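Local atomic coordinates of twin-arginine translocation pathway signal (Rhodoferax ferrireducens, PDB entry 5IM2), a protein that probably captures small carboxylates such as the benzoate bound here and delivers them to a TRAP membrane transporter, as other DctP-family solute-binding proteins do. Residues Val172-Asp177 / Leu231-Val236; Arg246-Phe251 / Asn315-Ile320. One frame throughout, in Å; residues are numbered along the deposited sequence.

Contact 1: residues Val172-Asp177 / Leu231-Val236; sequences VFHTKD and LPWEVV. With BEZ (benzoic acid), chain B.
Leu231 and its antiparallel neighbour Val172 exchange two backbone hydrogen bonds, and the carbonyl of Leu231 takes a further one from the ring of His174, a worked case of one buried oxygen serving two donors. Val172 N approaches Leu231 O at 2.9 Å from one face of the carbonyl plane, and His174 NE2 reaches the same oxygen at 3.0 Å from the opposite face. The oxygen lies close to the imidazole plane, and the N-H...O angle at NE2 is 156°. Leu231 N gives its hydrogen to Val172 O, 3.0 Å away. With chi1 at -47°, the His174 ring stands beside the backbone N and can lean across to Leu231, while its ND1 probably hydrogen-bonds to His248.

These strands, 171-175 and 228-232, are inner neighbours in the six-stranded mixed sheet of one lobe of the type 2 periplasmic binding fold, and the chain leaving the second strand passes the benzoate site.

Aromatic contacts gather round Trp233. The CE1 edge of His174 is directed at the six-membered ring in a T-shaped pair, with planes at 78°. Over the same indole face, Val172 CG2 sits 3.6 Å from Trp233 CD1 in a CH-pi contact. One face of the imidazole is met by Val236 CG2, 3.5 Å from His174 CE1. Trp233 NE1 is hydrogen-bonded to Glu250.

Towards the ligand, Leu231 CD2 lies 3.5 Å from benzoate O1, whose carboxylate is hydrogen-bonded to Arg192 and Tyr118. Val235 CB approaches benzoate C5 at 3.7 Å; Pro232 and the carboxylate of Glu234, hydrogen-bonded to Gln299, also touch the benzoate ring.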
loop_
_atom_site.group_PDB
_atom_site.type_symbol
_atom_site.label_atom_id
_atom_site.label_comp_id
_atom_site.label_asym_id
_atom_site.label_seq_id
_atom_site.Cartn_x
_atom_site.Cartn_y
_atom_site.Cartn_z
ATOM N N VAL A 172 0.100 -10.199 -5.517
ATOM C CA VAL A 172 -0.124 -11.603 -5.842
ATOM C C VAL A 172 -1.620 -11.779 -6.102
ATOM O O VAL A 172 -2.446 -11.067 -5.529
ATOM C CB VAL A 172 0.374 -12.509 -4.673
ATOM C CG1 VAL A 172 0.041 -13.967 -4.867
ATOM C CG2 VAL A 172 1.872 -12.330 -4.444
ATOM N N PHE A 173 -1.968 -12.726 -6.971
ATOM C CA PHE A 173 -3.362 -13.102 -7.192
ATOM C C PHE A 173 -3.756 -14.258 -6.275
ATOM O O PHE A 173 -3.083 -15.292 -6.252
ATOM C CB PHE A 173 -3.608 -13.557 -8.633
ATOM C CG PHE A 173 -3.405 -12.497 -9.674
ATOM C CD1 PHE A 173 -4.147 -11.324 -9.646
ATOM C CD2 PHE A 173 -2.506 -12.697 -10.706
ATOM C CE1 PHE A 173 -3.963 -10.353 -10.612
ATOM C CE2 PHE A 173 -2.348 -11.750 -11.703
ATOM C CZ PHE A 173 -3.077 -10.580 -11.655
ATOM N N HIS A 174 -4.906 -14.123 -5.621
ATOM C CA HIS A 174 -5.458 -15.152 -4.746
ATOM C C HIS A 174 -6.865 -15.446 -5.230
ATOM O O HIS A 174 -7.719 -14.552 -5.229
ATOM C CB HIS A 174 -5.471 -14.677 -3.296
ATOM C CG HIS A 174 -4.177 -14.055 -2.884
ATOM N ND1 HIS A 174 -3.121 -14.798 -2.404
ATOM C CD2 HIS A 174 -3.751 -12.769 -2.913
ATOM C CE1 HIS A 174 -2.090 -14.006 -2.178
ATOM N NE2 HIS A 174 -2.445 -12.764 -2.475
ATOM N N THR A 175 -7.106 -16.681 -5.670
ATOM C CA THR A 175 -8.393 -17.039 -6.251
ATOM C C THR A 175 -8.959 -18.283 -5.587
ATOM O O THR A 175 -8.230 -19.133 -5.080
ATOM C CB THR A 175 -8.262 -17.284 -7.741
ATOM O OG1 THR A 175 -7.153 -18.161 -7.954
ATOM C CG2 THR A 175 -7.990 -15.956 -8.477
ATOM N N LYS A 176 -10.279 -18.391 -5.615
ATOM C CA LYS A 176 -10.944 -19.520 -4.991
ATOM C C LYS A 176 -10.830 -20.797 -5.824
ATOM O O LYS A 176 -10.573 -21.870 -5.270
ATOM C CB LYS A 176 -12.417 -19.174 -4.740
ATOM C CG LYS A 176 -12.623 -18.120 -3.653
ATOM C CD LYS A 176 -14.061 -18.038 -3.188
ATOM C CE LYS A 176 -14.841 -17.019 -3.967
ATOM N NZ LYS A 176 -16.302 -17.079 -3.627
ATOM N N ASP A 177 -11.013 -20.700 -7.147
ATOM C CA ASP A 177 -11.243 -21.872 -7.992
ATOM C C ASP A 177 -10.317 -21.986 -9.199
ATOM O O ASP A 177 -10.027 -23.108 -9.633
ATOM C CB ASP A 177 -12.686 -21.872 -8.518
ATOM C CG ASP A 177 -13.728 -21.832 -7.411
ATOM O OD1 ASP A 177 -13.724 -22.719 -6.528
ATOM O OD2 ASP A 177 -14.566 -20.900 -7.430
ATOM N N LEU A 231 -3.568 -9.057 -3.544
ATOM C CA LEU A 231 -2.973 -8.683 -2.260
ATOM C C LEU A 231 -1.506 -9.063 -2.301
ATOM O O LEU A 231 -1.164 -10.086 -2.903
ATOM C CB LEU A 231 -3.593 -9.421 -1.076
ATOM C CG LEU A 231 -5.057 -9.223 -0.757
ATOM C CD1 LEU A 231 -5.588 -10.322 0.155
ATOM C CD2 LEU A 231 -5.183 -7.864 -0.142
ATOM N N PRO A 232 -0.641 -8.360 -1.569
ATOM C CA PRO A 232 0.689 -8.922 -1.306
ATOM C C PRO A 232 0.586 -10.079 -0.313
ATOM O O PRO A 232 -0.396 -10.219 0.417
ATOM C CB PRO A 232 1.453 -7.746 -0.705
ATOM C CG PRO A 232 0.383 -7.009 0.048
ATOM C CD PRO A 232 -0.857 -7.108 -0.816
ATOM N N TRP A 233 1.660 -10.876 -0.252
ATOM C CA TRP A 233 1.683 -12.059 0.596
ATOM C C TRP A 233 1.559 -11.715 2.069
ATOM O O TRP A 233 0.934 -12.464 2.829
ATOM C CB TRP A 233 2.980 -12.853 0.381
ATOM C CG TRP A 233 2.918 -13.904 -0.688
ATOM C CD1 TRP A 233 3.713 -13.996 -1.788
ATOM C CD2 TRP A 233 2.012 -15.016 -0.759
ATOM N NE1 TRP A 233 3.360 -15.085 -2.547
ATOM C CE2 TRP A 233 2.316 -15.728 -1.940
ATOM C CE3 TRP A 233 0.968 -15.464 0.049
ATOM C CZ2 TRP A 233 1.635 -16.887 -2.312
ATOM C CZ3 TRP A 233 0.288 -16.605 -0.324
ATOM C CH2 TRP A 233 0.630 -17.304 -1.500
ATOM N N GLU A 234 2.147 -10.591 2.496
ATOM C CA GLU A 234 2.347 -10.375 3.918
ATOM C C GLU A 234 1.015 -10.245 4.666
ATOM O O GLU A 234 0.928 -10.648 5.839
ATOM C CB GLU A 234 3.243 -9.147 4.145
ATOM C CG GLU A 234 2.666 -7.835 3.698
ATOM C CD GLU A 234 1.766 -7.137 4.723
ATOM O OE1 GLU A 234 1.830 -7.452 5.949
ATOM O OE2 GLU A 234 0.988 -6.266 4.259
ATOM N N VAL A 235 -0.018 -9.706 4.004
ATOM C CA VAL A 235 -1.280 -9.395 4.677
ATOM C C VAL A 235 -2.227 -10.571 4.671
ATOM O O VAL A 235 -3.206 -10.567 5.432
ATOM C CB VAL A 235 -1.938 -8.162 4.026
ATOM C CG1 VAL A 235 -2.510 -8.478 2.652
ATOM C CG2 VAL A 235 -2.985 -7.561 4.966
ATOM N N VAL A 236 -1.936 -11.595 3.879
ATOM C CA VAL A 236 -2.923 -12.641 3.608
ATOM C C VAL A 236 -3.382 -13.319 4.893
ATOM O O VAL A 236 -4.600 -13.497 5.077
ATOM C CB VAL A 236 -2.344 -13.632 2.584
ATOM C CG1 VAL A 236 -3.005 -15.028 2.634
ATOM C CG2 VAL A 236 -2.398 -13.044 1.214
HETATM C C BEZ B . -4.745 -3.811 0.513
HETATM O O1 BEZ B . -4.566 -4.402 -0.591
HETATM O O2 BEZ B . -5.800 -3.159 0.697
HETATM C C1 BEZ B . -3.717 -3.922 1.598
HETATM C C2 BEZ B . -3.912 -3.256 2.805
HETATM C C3 BEZ B . -2.957 -3.401 3.813
HETATM C C4 BEZ B . -1.831 -4.175 3.592
HETATM C C5 BEZ B . -1.630 -4.813 2.383
HETATM C C6 BEZ B . -2.589 -4.685 1.372
#

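Contact 2: residues Arg246-Phe251 / Asn315-Ile320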
loop_
_atom_site.group_PDB
_atom_site.type_symbol
_atom_site.label_atom_id
_atom_site.label_comp_id
_atom_site.label_asym_id
_atom_site.label_seq_id
_atom_site.Cartn_x
_atom_site.Cartn_y
_atom_site.Cartn_z
ATOM N N ARG A 246 -7.766 -20.948 -2.730
ATOM C CA ARG A 246 -6.999 -22.176 -2.919
ATOM C C ARG A 246 -5.798 -22.007 -3.827
ATOM O O ARG A 246 -4.909 -22.869 -3.808
ATOM C CB ARG A 246 -7.864 -23.296 -3.532
ATOM C CG ARG A 246 -8.646 -24.129 -2.561
ATOM C CD ARG A 246 -9.228 -25.358 -3.268
ATOM N NE ARG A 246 -10.260 -24.993 -4.236
ATOM C CZ ARG A 246 -11.568 -24.987 -3.989
ATOM N NH1 ARG A 246 -12.037 -25.338 -2.797
ATOM N NH2 ARG A 246 -12.418 -24.631 -4.942
ATOM N N PHE A 247 -5.781 -20.974 -4.660
ATOM C CA PHE A 247 -4.786 -20.811 -5.702
ATOM C C PHE A 247 -4.119 -19.456 -5.532
ATOM O O PHE A 247 -4.784 -18.461 -5.234
ATOM C CB PHE A 247 -5.427 -20.922 -7.088
ATOM C CG PHE A 247 -5.935 -22.284 -7.393
ATOM C CD1 PHE A 247 -5.092 -23.248 -7.909
ATOM C CD2 PHE A 247 -7.260 -22.603 -7.153
ATOM C CE1 PHE A 247 -5.563 -24.513 -8.187
ATOM C CE2 PHE A 247 -7.738 -23.860 -7.432
ATOM C CZ PHE A 247 -6.888 -24.822 -7.947
ATOM N N HIS A 248 -2.799 -19.429 -5.702
ATOM C CA HIS A 248 -2.033 -18.200 -5.574
ATOM C C HIS A 248 -1.046 -18.120 -6.723
ATOM O O HIS A 248 -0.278 -19.061 -6.944
ATOM C CB HIS A 248 -1.309 -18.188 -4.233
ATOM C CG HIS A 248 -2.195 -18.553 -3.084
ATOM N ND1 HIS A 248 -2.881 -17.614 -2.341
ATOM C CD2 HIS A 248 -2.549 -19.755 -2.582
ATOM C CE1 HIS A 248 -3.614 -18.226 -1.426
ATOM N NE2 HIS A 248 -3.418 -19.525 -1.545
ATOM N N SER A 249 -1.065 -17.014 -7.453
ATOM C CA SER A 249 -0.115 -16.784 -8.531
ATOM C C SER A 249 0.695 -15.535 -8.207
ATOM O O SER A 249 0.155 -14.428 -8.176
ATOM C CB SER A 249 -0.840 -16.652 -9.868
ATOM O OG SER A 249 -1.185 -17.951 -10.299
ATOM N N GLU A 250 1.986 -15.729 -7.951
ATOM C CA GLU A 250 2.941 -14.649 -7.800
ATOM C C GLU A 250 3.713 -14.479 -9.109
ATOM O O GLU A 250 3.589 -15.272 -10.039
ATOM C CB GLU A 250 3.882 -14.938 -6.618
ATOM C CG GLU A 250 4.707 -16.196 -6.827
ATOM C CD GLU A 250 5.373 -16.757 -5.559
ATOM O OE1 GLU A 250 5.121 -16.263 -4.431
ATOM O OE2 GLU A 250 6.160 -17.721 -5.707
ATOM N N PHE A 251 4.482 -13.399 -9.190
ATOM C CA PHE A 251 5.324 -13.118 -10.344
ATOM C C PHE A 251 6.778 -13.377 -9.986
ATOM O O PHE A 251 7.264 -12.867 -8.973
ATOM C CB PHE A 251 5.144 -11.666 -10.793
ATOM C CG PHE A 251 3.884 -11.451 -11.560
ATOM C CD1 PHE A 251 2.682 -11.340 -10.906
ATOM C CD2 PHE A 251 3.898 -11.445 -12.941
ATOM C CE1 PHE A 251 1.501 -11.180 -11.628
ATOM C CE2 PHE A 251 2.724 -11.271 -13.658
ATOM C CZ PHE A 251 1.544 -11.160 -13.013
ATOM N N ASN A 315 -2.288 -25.177 -0.166
ATOM C CA ASN A 315 -2.754 -24.419 -1.314
ATOM C C ASN A 315 -1.729 -24.520 -2.433
ATOM O O ASN A 315 -0.567 -24.870 -2.213
ATOM C CB ASN A 315 -2.989 -22.948 -0.940
ATOM C CG ASN A 315 -4.171 -22.761 -0.013
ATOM O OD1 ASN A 315 -4.823 -23.728 0.376
ATOM N ND2 ASN A 315 -4.464 -21.506 0.341
ATOM N N THR A 316 -2.167 -24.182 -3.642
ATOM C CA THR A 316 -1.331 -24.272 -4.829
ATOM C C THR A 316 -0.784 -22.887 -5.157
ATOM O O THR A 316 -1.553 -21.958 -5.424
ATOM C CB THR A 316 -2.123 -24.839 -6.006
ATOM O OG1 THR A 316 -2.695 -26.100 -5.627
ATOM C CG2 THR A 316 -1.222 -25.043 -7.221
ATOM N N ILE A 317 0.539 -22.764 -5.127
ATOM C CA ILE A 317 1.254 -21.542 -5.459
ATOM C C ILE A 317 1.940 -21.757 -6.794
ATOM O O ILE A 317 2.662 -22.745 -6.982
ATOM C CB ILE A 317 2.305 -21.182 -4.395
ATOM C CG1 ILE A 317 1.672 -20.986 -3.030
ATOM C CG2 ILE A 317 3.060 -19.949 -4.812
ATOM C CD1 ILE A 317 2.714 -20.818 -1.931
ATOM N N TYR A 318 1.780 -20.797 -7.685
ATOM C CA TYR A 318 2.417 -20.797 -8.990
ATOM C C TYR A 318 3.165 -19.484 -9.165
ATOM O O TYR A 318 2.685 -18.428 -8.738
ATOM C CB TYR A 318 1.373 -20.972 -10.086
ATOM C CG TYR A 318 1.901 -20.896 -11.500
ATOM C CD1 TYR A 318 2.610 -21.951 -12.051
ATOM C CD2 TYR A 318 1.681 -19.771 -12.290
ATOM C CE1 TYR A 318 3.088 -21.889 -13.344
ATOM C CE2 TYR A 318 2.158 -19.698 -13.590
ATOM C CZ TYR A 318 2.864 -20.758 -14.112
ATOM O OH TYR A 318 3.336 -20.712 -15.409
ATOM N N ALA A 319 4.342 -19.554 -9.780
ATOM C CA ALA A 319 5.122 -18.369 -10.098
ATOM C C ALA A 319 5.077 -18.145 -11.601
ATOM O O ALA A 319 5.538 -18.989 -12.378
ATOM C CB ALA A 319 6.566 -18.495 -9.629
ATOM N N ILE A 320 4.544 -16.997 -11.998
ATOM C CA ILE A 320 4.437 -16.634 -13.405
ATOM C C ILE A 320 5.831 -16.252 -13.904
ATOM O O ILE A 320 6.441 -15.308 -13.375
ATOM C CB ILE A 320 3.421 -15.492 -13.593
ATOM C CG1 ILE A 320 2.012 -16.002 -13.308
ATOM C CG2 ILE A 320 3.474 -14.914 -15.010
ATOM C CD1 ILE A 320 0.998 -14.868 -13.076
HETATM O O HOH W 1 -5.260 -25.746 -4.887
#
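His248 and Asn315 join side chains at the start of a parallel strand pair, 247-251 with 316-320, the latter outermost at one edge of the six-stranded sheet. Five backbone hydrogen bonds run along the pair, from Thr316 N to Arg246 O (3.0 Å) through to Ile320 N to Glu250 O (2.8 Å). Where strand 247-251 begins, Arg246 and Phe247 both face Thr175, a classic beta bulge.

His248 and Glu250 leave the sheet on the face shared with Ile317 and Ala319, where helix 303-312 packs. The His248 imidazole is swung away from its carbonyl carbon (chi1 -48°), which turns NE2 to Asn315 ND2, the donor, 2.9 Å away. The amide and ring planes are 15° apart; ND2 lies in the ring plane, while NE2 is tilted from the amide plane. Asn315 ND2 also hydrogen-bonds to His242 O, and His248 ND1 probably hydrogen-bonds to His174 ND1, which would hold the ring at both nitrogens. A leucine in place of His248 would probably leave His174 ND1 without its mate and the Asn315 amide held less firmly. Glu250 places CG between its backbone N and carbonyl carbon (chi1 62°), then extends so that OE2 passes 3.9 Å from Ile317 CG2; besides meeting Trp233, its OE1 salt-bridges Arg307.

On the reverse face Ile320 runs alongside Phe251 in the same direction, its CD1 over the phenyl face, 3.7 Å from Phe251 CZ. Phe247 CD1 touches Thr316 CB at 3.9 Å, and a water above that phenyl ring donates to Arg246 O at 3.1 Å and is hydrogen-bonded to Thr316 OG1 at 2.7 Å.

Overall arrangement
Both contacts belong to one six-stranded sheet, and strands 171-175 and 247-251, adjacent in it, carry one side of each. Contact 1 is wholly buried, antiparallel and short; its second segment runs on into the benzoate pocket. Contact 2 lies at the sheet's outer edge, parallel and fully paired along its length, with exposed residues and a bridging water. The first joins a few hydrogen bonds to aromatic and aliphatic contacts; the second rests on a regular run of backbone bonds. Two polar links join them: a probable hydrogen bond between His174 ND1 and His248 ND1 inside, and a salt bridge from Asp177 to the poorly ordered Arg246 at the surface.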